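Side-chain contacts in uncharacterized protein 4E10_S0_1Z6NA_001 (T18) (Artificial gene, PDB 3LEF), which presents the poorly immunogenic HIV epitope of antibody 4E10 on a computationally designed scaffold, probably of thioredoxin type, intended to elicit epitope-specific antibodies: residues A23-A28 / G62-P67; T46-R51 / I161-A166; C69-A74 / T143-G148. One frame throughout, in Å; residues are numbered along the deposited sequence.

Interaction 1. Residues A23-A28 / G62-P67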
# COMPACT_ATOMS: atom_id res chain seq x y z
N ALA A 23 -13.49 7.33 -3.64
CA ALA A 23 -14.06 8.61 -4.01
C ALA A 23 -14.15 9.56 -2.81
O ALA A 23 -13.90 10.75 -2.96
CB ALA A 23 -15.44 8.40 -4.63
N THR A 24 -14.50 9.02 -1.64
CA THR A 24 -14.62 9.83 -0.40
C THR A 24 -13.28 10.44 0.03
O THR A 24 -13.22 11.60 0.46
CB THR A 24 -15.18 8.99 0.76
OG1 THR A 24 -14.35 7.83 0.98
CG2 THR A 24 -16.61 8.54 0.48
N GLU A 25 -12.21 9.66 -0.10
CA GLU A 25 -10.88 10.08 0.32
C GLU A 25 -10.25 11.08 -0.65
O GLU A 25 -9.48 11.95 -0.24
CB GLU A 25 -9.98 8.86 0.40
CG GLU A 25 -10.53 7.75 1.28
CD GLU A 25 -9.74 6.47 1.14
OE1 GLU A 25 -9.01 6.30 0.13
OE2 GLU A 25 -9.85 5.63 2.05
N GLN A 26 -10.56 10.93 -1.94
CA GLN A 26 -10.13 11.88 -2.95
C GLN A 26 -10.84 13.23 -2.75
O GLN A 26 -10.30 14.28 -3.08
CB GLN A 26 -10.46 11.35 -4.34
CG GLN A 26 -9.63 10.15 -4.75
CD GLN A 26 -9.70 9.87 -6.22
OE1 GLN A 26 -9.68 10.78 -7.04
NE2 GLN A 26 -9.77 8.60 -6.58
N GLY A 27 -12.05 13.18 -2.20
CA GLY A 27 -12.80 14.38 -1.87
C GLY A 27 -12.24 15.08 -0.64
O GLY A 27 -12.28 16.29 -0.57
N ALA A 28 -11.73 14.33 0.32
CA ALA A 28 -11.07 14.92 1.48
C ALA A 28 -9.82 15.68 1.03
O ALA A 28 -9.62 16.83 1.39
CB ALA A 28 -10.74 13.86 2.51
N GLY A 62 2.70 6.50 3.46
CA GLY A 62 1.34 6.96 3.67
C GLY A 62 0.32 6.10 2.96
O GLY A 62 0.69 5.22 2.16
N GLU A 63 -0.95 6.38 3.25
CA GLU A 63 -2.12 5.63 2.76
C GLU A 63 -3.33 6.57 2.66
O GLU A 63 -3.58 7.38 3.54
CB GLU A 63 -2.45 4.52 3.74
CG GLU A 63 -1.29 3.58 4.06
CD GLU A 63 -1.40 2.22 3.41
OE1 GLU A 63 -0.36 1.55 3.29
OE2 GLU A 63 -2.52 1.80 3.05
N MET A 64 -4.12 6.43 1.60
CA MET A 64 -5.15 7.42 1.30
C MET A 64 -6.33 7.43 2.27
O MET A 64 -7.15 8.34 2.23
CB MET A 64 -5.67 7.21 -0.12
CG MET A 64 -4.93 7.99 -1.18
SD MET A 64 -5.25 9.75 -1.02
CE MET A 64 -6.93 9.86 -1.64
N TRP A 65 -6.41 6.43 3.13
CA TRP A 65 -7.54 6.34 4.07
C TRP A 65 -7.25 7.05 5.38
O TRP A 65 -8.15 7.28 6.19
CB TRP A 65 -7.88 4.87 4.33
CG TRP A 65 -6.67 4.03 4.70
CD1 TRP A 65 -6.04 3.14 3.90
CD2 TRP A 65 -5.98 4.01 5.96
NE1 TRP A 65 -5.00 2.56 4.58
CE2 TRP A 65 -4.94 3.08 5.85
CE3 TRP A 65 -6.14 4.69 7.17
CZ2 TRP A 65 -4.07 2.80 6.90
CZ3 TRP A 65 -5.27 4.42 8.21
CH2 TRP A 65 -4.24 3.49 8.06
N CYS A 66 -5.97 7.37 5.57
CA CYS A 66 -5.48 8.09 6.74
C CYS A 66 -5.74 9.60 6.65
O CYS A 66 -5.21 10.25 5.74
CB CYS A 66 -3.98 7.89 6.86
SG CYS A 66 -3.23 8.79 8.21
N PRO A 67 -6.52 10.15 7.60
CA PRO A 67 -6.81 11.57 7.69
C PRO A 67 -5.58 12.47 7.80
O PRO A 67 -5.61 13.60 7.31
CB PRO A 67 -7.62 11.68 8.99
CG PRO A 67 -8.21 10.39 9.16
CD PRO A 67 -7.21 9.42 8.68
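The carboxylate of Glu-25 meets Trp-65 at the root of its side chain, its plane 52° from that of the indole, and OE2 approaches the ring system obliquely. One face of the indole carries Glu-63 CB, 3.2 Å above the plane and displaced toward the rim, while at the pyrrole end Trp-65 NE1 donates to Glu-63 OE2 over 3.0 Å, a bent bond (138°) to an oxygen tilted out of the ring plane. With chi1 at 50°, Trp-65 CG sits between its own backbone N and carbonyl carbon, which carries the ring away from helix 23-39 and leaves Trp-65 CB and CA as the points of touch, CB 3.1 Å from Glu-25 OE2. The extended Glu-25 chain runs past the backbone of the 63-66 turn, with CD 3.4 Å from Met-64 O. Met-64, bent at its second and third torsions, brings CE to 3.6 Å from Glu-25 O and reaches CG of Gln-26. No hydrogen bond joins the two segments, and two acceptors, Glu-25 OE1 and Met-64 O, lie near each other. Gln-70 NE2 donates to Met-64 O, and Glu-25 OE1 accepts from Leu-22 N and forms a salt bridge with Arg-95 of the second subunit, which probably eases the approach. The carboxylate thus probably stays ionised, beside the turn that leads into Cys-66, first cysteine of a sequence resembling the thioredoxin CxxC motif.

Interaction 2. Residues T46-R51 / I161-A166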
# COMPACT_ATOMS: atom_id res chain seq x y z
N THR A 46 6.18 31.55 2.01
CA THR A 46 6.29 31.58 0.56
C THR A 46 7.70 31.95 0.09
O THR A 46 8.22 31.36 -0.85
CB THR A 46 5.28 32.58 -0.05
OG1 THR A 46 3.95 32.18 0.30
CG2 THR A 46 5.41 32.61 -1.58
N GLU A 47 8.32 32.91 0.76
CA GLU A 47 9.69 33.31 0.47
C GLU A 47 10.69 32.19 0.76
O GLU A 47 11.60 31.96 -0.02
CB GLU A 47 10.04 34.56 1.29
CG GLU A 47 11.47 35.04 1.14
CD GLU A 47 11.70 36.38 1.82
OE1 GLU A 47 10.93 36.71 2.75
OE2 GLU A 47 12.64 37.10 1.41
N ARG A 48 10.52 31.49 1.87
CA ARG A 48 11.41 30.39 2.24
C ARG A 48 11.31 29.25 1.23
O ARG A 48 12.29 28.52 1.01
CB ARG A 48 11.05 29.86 3.62
CG ARG A 48 11.34 30.81 4.77
CD ARG A 48 10.61 30.35 6.01
NE ARG A 48 11.02 29.00 6.40
CZ ARG A 48 10.29 28.19 7.16
NH1 ARG A 48 9.10 28.56 7.60
NH2 ARG A 48 10.76 26.99 7.47
N LEU A 49 10.13 29.08 0.65
CA LEU A 49 9.88 28.06 -0.36
C LEU A 49 10.58 28.42 -1.67
O LEU A 49 11.22 27.58 -2.28
CB LEU A 49 8.37 27.90 -0.58
CG LEU A 49 7.80 26.76 -1.45
CD1 LEU A 49 8.21 25.38 -0.93
CD2 LEU A 49 6.29 26.87 -1.51
N GLN A 50 10.48 29.69 -2.07
CA GLN A 50 11.05 30.16 -3.32
C GLN A 50 12.58 30.10 -3.29
O GLN A 50 13.22 29.95 -4.33
CB GLN A 50 10.59 31.60 -3.63
CG GLN A 50 9.07 31.86 -3.48
CD GLN A 50 8.26 31.72 -4.78
OE1 GLN A 50 8.39 32.53 -5.71
NE2 GLN A 50 7.38 30.70 -4.82
N ARG A 51 13.17 30.23 -2.11
CA ARG A 51 14.63 30.25 -1.97
C ARG A 51 15.27 28.85 -1.98
O ARG A 51 16.50 28.73 -1.96
CB ARG A 51 15.05 31.03 -0.72
N ILE A 161 13.64 21.51 8.07
CA ILE A 161 14.63 20.42 8.00
C ILE A 161 15.65 20.66 6.89
O ILE A 161 16.85 20.48 7.09
CB ILE A 161 13.95 19.06 7.79
CG1 ILE A 161 13.08 18.70 9.00
CG2 ILE A 161 15.00 17.97 7.55
CD1 ILE A 161 11.90 17.82 8.67
N ILE A 162 15.16 21.05 5.71
CA ILE A 162 16.04 21.42 4.59
C ILE A 162 16.97 22.57 4.98
O ILE A 162 18.18 22.52 4.73
CB ILE A 162 15.22 21.88 3.37
CG1 ILE A 162 14.42 20.72 2.78
CG2 ILE A 162 16.13 22.48 2.33
CD1 ILE A 162 13.40 21.15 1.73
N GLU A 163 16.40 23.60 5.60
CA GLU A 163 17.16 24.75 6.07
C GLU A 163 18.17 24.35 7.14
O GLU A 163 19.31 24.79 7.11
CB GLU A 163 16.21 25.82 6.60
CG GLU A 163 15.41 26.54 5.53
CD GLU A 163 14.16 27.23 6.06
OE1 GLU A 163 13.81 27.08 7.26
OE2 GLU A 163 13.52 27.95 5.26
N GLY A 164 17.75 23.50 8.07
CA GLY A 164 18.64 23.01 9.12
C GLY A 164 19.85 22.21 8.65
O GLY A 164 20.73 21.90 9.45
N ALA A 165 19.90 21.88 7.35
CA ALA A 165 21.00 21.09 6.79
C ALA A 165 21.93 21.91 5.89
O ALA A 165 21.59 23.01 5.46
CB ALA A 165 20.45 19.90 6.02
N ALA A 166 23.11 21.35 5.61
CA ALA A 166 24.13 22.02 4.81
C ALA A 166 25.34 21.11 4.62
O ALA A 166 26.42 21.57 4.25
CB ALA A 166 24.56 23.34 5.47
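Arg-48 and Glu-163 make the whole of this contact, a side-on salt bridge between helix 43-50 and the end of helix 151-163. Along the arginine, CB already lies 3.5 Å from Glu-163 OE2, and CG follows at 3.6 Å from the same oxygen, so the aliphatic part runs alongside OE2 before any polar atom is reached. CD stays close to that oxygen as well, but here the chain turns: the third torsion, 60°, folds the guanidinium back so that its NE edge is presented to the glutamate. NE then donates to Glu-163 OE2 over 2.9 Å in an almost straight bond (173°), within the guanidinium plane and onto the syn lone pair of the oxygen. Beyond CZ, NH2 takes the second oxygen, with Glu-163 OE1 at 3.1 Å from it; this bond is less straight and leaves both planes, because the two flat groups are turned 41° against each other. NH2 also donates to Gly-156 O, further back on the same helix as Glu-163. The glutamate comes from across, its chain extended and at about a right angle to the arginine. The ion pair lies at the surface, Glu-163 exposed and Arg-48 partly so, while Leu-49 and Ile-162 pack inward, on helix 67-82 and strand 113-117 respectively. One oxygen per nitrogen, with a backbone carbonyl added at NH2, fixes the rotation of the guanidinium, and its positive charge probably offsets the cost of a carboxylate near the C-terminal end of a helix, although solvent would weaken the electrostatic gain.

Interaction 3. Residues C69-A74 / T143-G148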
# COMPACT_ATOMS: atom_id res chain seq x y z
N CYS A 69 -2.66 11.78 6.51
CA CYS A 69 -2.00 11.74 5.18
C CYS A 69 -2.73 12.62 4.21
O CYS A 69 -2.12 13.38 3.48
CB CYS A 69 -1.97 10.32 4.61
SG CYS A 69 -0.80 9.17 5.39
N GLN A 70 -4.05 12.50 4.17
CA GLN A 70 -4.91 13.42 3.43
C GLN A 70 -4.56 14.90 3.72
O GLN A 70 -4.35 15.69 2.80
CB GLN A 70 -6.38 13.17 3.81
CG GLN A 70 -6.96 11.89 3.23
CD GLN A 70 -8.29 11.52 3.85
OE1 GLN A 70 -8.89 12.30 4.57
NE2 GLN A 70 -8.77 10.32 3.55
N ILE A 71 -4.52 15.26 5.00
CA ILE A 71 -4.19 16.64 5.41
C ILE A 71 -2.79 17.06 4.97
O ILE A 71 -2.64 17.94 4.13
CB ILE A 71 -4.31 16.82 6.92
CG1 ILE A 71 -5.78 16.69 7.36
CG2 ILE A 71 -3.78 18.20 7.38
CD1 ILE A 71 -5.92 16.28 8.78
N ASN A 72 -1.78 16.40 5.52
CA ASN A 72 -0.40 16.86 5.41
C ASN A 72 0.23 16.66 4.03
O ASN A 72 1.08 17.45 3.64
CB ASN A 72 0.48 16.19 6.46
CG ASN A 72 0.11 16.59 7.87
OD1 ASN A 72 0.19 17.78 8.23
ND2 ASN A 72 -0.29 15.60 8.69
N LEU A 73 -0.18 15.63 3.31
CA LEU A 73 0.33 15.41 1.95
C LEU A 73 -0.34 16.32 0.94
O LEU A 73 0.26 16.63 -0.10
CB LEU A 73 0.19 13.94 1.54
CG LEU A 73 0.95 12.96 2.45
CD1 LEU A 73 0.81 11.51 1.97
CD2 LEU A 73 2.43 13.36 2.51
N ALA A 74 -1.58 16.74 1.20
CA ALA A 74 -2.20 17.74 0.32
C ALA A 74 -1.36 19.01 0.39
O ALA A 74 -1.09 19.65 -0.62
CB ALA A 74 -3.64 18.00 0.69
N THR A 143 -7.79 19.70 16.92
CA THR A 143 -9.09 19.89 16.29
C THR A 143 -9.06 20.85 15.10
O THR A 143 -9.63 20.55 14.06
CB THR A 143 -10.11 20.38 17.29
OG1 THR A 143 -10.26 19.38 18.31
CG2 THR A 143 -11.46 20.63 16.62
N ALA A 144 -8.42 22.01 15.29
CA ALA A 144 -8.17 22.97 14.18
C ALA A 144 -7.35 22.35 13.06
O ALA A 144 -7.58 22.62 11.88
CB ALA A 144 -7.47 24.23 14.71
N TYR A 145 -6.36 21.55 13.43
CA TYR A 145 -5.58 20.75 12.47
C TYR A 145 -6.44 19.81 11.61
O TYR A 145 -6.32 19.76 10.38
CB TYR A 145 -4.53 19.93 13.23
CG TYR A 145 -3.95 18.75 12.48
CD1 TYR A 145 -2.98 18.93 11.52
CD2 TYR A 145 -4.38 17.46 12.75
CE1 TYR A 145 -2.45 17.85 10.82
CE2 TYR A 145 -3.87 16.38 12.07
CZ TYR A 145 -2.90 16.59 11.10
OH TYR A 145 -2.38 15.52 10.41
N LEU A 146 -7.32 19.05 12.25
CA LEU A 146 -8.18 18.11 11.52
C LEU A 146 -9.14 18.85 10.59
O LEU A 146 -9.64 18.29 9.61
CB LEU A 146 -8.97 17.23 12.50
CG LEU A 146 -8.54 15.78 12.76
CD1 LEU A 146 -7.06 15.50 12.51
CD2 LEU A 146 -8.96 15.38 14.18
N TRP A 147 -9.37 20.11 10.92
CA TRP A 147 -10.18 20.99 10.09
C TRP A 147 -9.35 21.65 8.98
O TRP A 147 -9.90 22.31 8.12
CB TRP A 147 -10.89 22.05 10.96
N GLY A 148 -8.04 21.43 9.00
CA GLY A 148 -7.14 21.97 7.99
C GLY A 148 -6.56 23.34 8.28
O GLY A 148 -6.18 24.06 7.37
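This is a buried, mainly apolar helix-helix contact in which Ile-71, on the first turns of helix 67-82, packs on Tyr-145 near the end of helix 139-146. Ile-71 CD1 lies over one face of the phenol, 4.2 Å from the ring centroid and 26° off the normal, a CH-pi contact. The other branch of the isoleucine, CG2, leans on the rim, 3.7 Å from Tyr-145 CE1. Leu-146, which is largely exposed, bends its CD1 inward to 4.0 Å from Ile-71 CD1.

Tyr-145 can span the gap because its ring is anti to the backbone N (chi1 161°), which sends the hydroxyl toward helix 67-82. There Asn-72 stands at the ring edge and crosses the tyrosine at about a right angle: OD1 lies in the ring plane, 3.7 Å from CE1, and ND2 makes a weak, strongly bent hydrogen bond (124°) to Tyr-145 OH over 2.7 Å. The stronger partner of that hydroxyl is the carboxylate of Asp-68, whose backbone O also takes a weak bond from Asn-72 ND2, so a small polar group borders the apolar patch.

Gly-148, with positive phi, forms a Schellman motif at the C-terminal turn. Helix 67-82 begins at a Cys-66/Cys-69 pair, both free thiols, spaced as in the CxxC motif of thioredoxin-like folds, which the fold resembles, whereas helix 139-146, which starts at Trp-139, probably carries the 4E10 epitope; the contact thus seats that helix against the scaffold.

Overall arrangement
Interactions 1 and 3 are neighbours, their centres about 11 Å apart, and they meet at the beginning of helix 67-82, where Cys-69 of the third contact packs against Gly-62 and Glu-63 of the first. Interaction 2 lies on the opposite side of the chain's centre from interaction 1, about 28 Å between centres, and about 22 Å centre to centre from interaction 3. Along the chain, interaction 1 closes before interaction 3 opens, interaction 3 is nested within the loop closed by interaction 2, and interactions 1 and 2 alternate. Together the contacts join helix 23-39 to the loop before helix 67-82, that helix to the probable epitope helix 139-146, and helix 43-50 to helix 151-163.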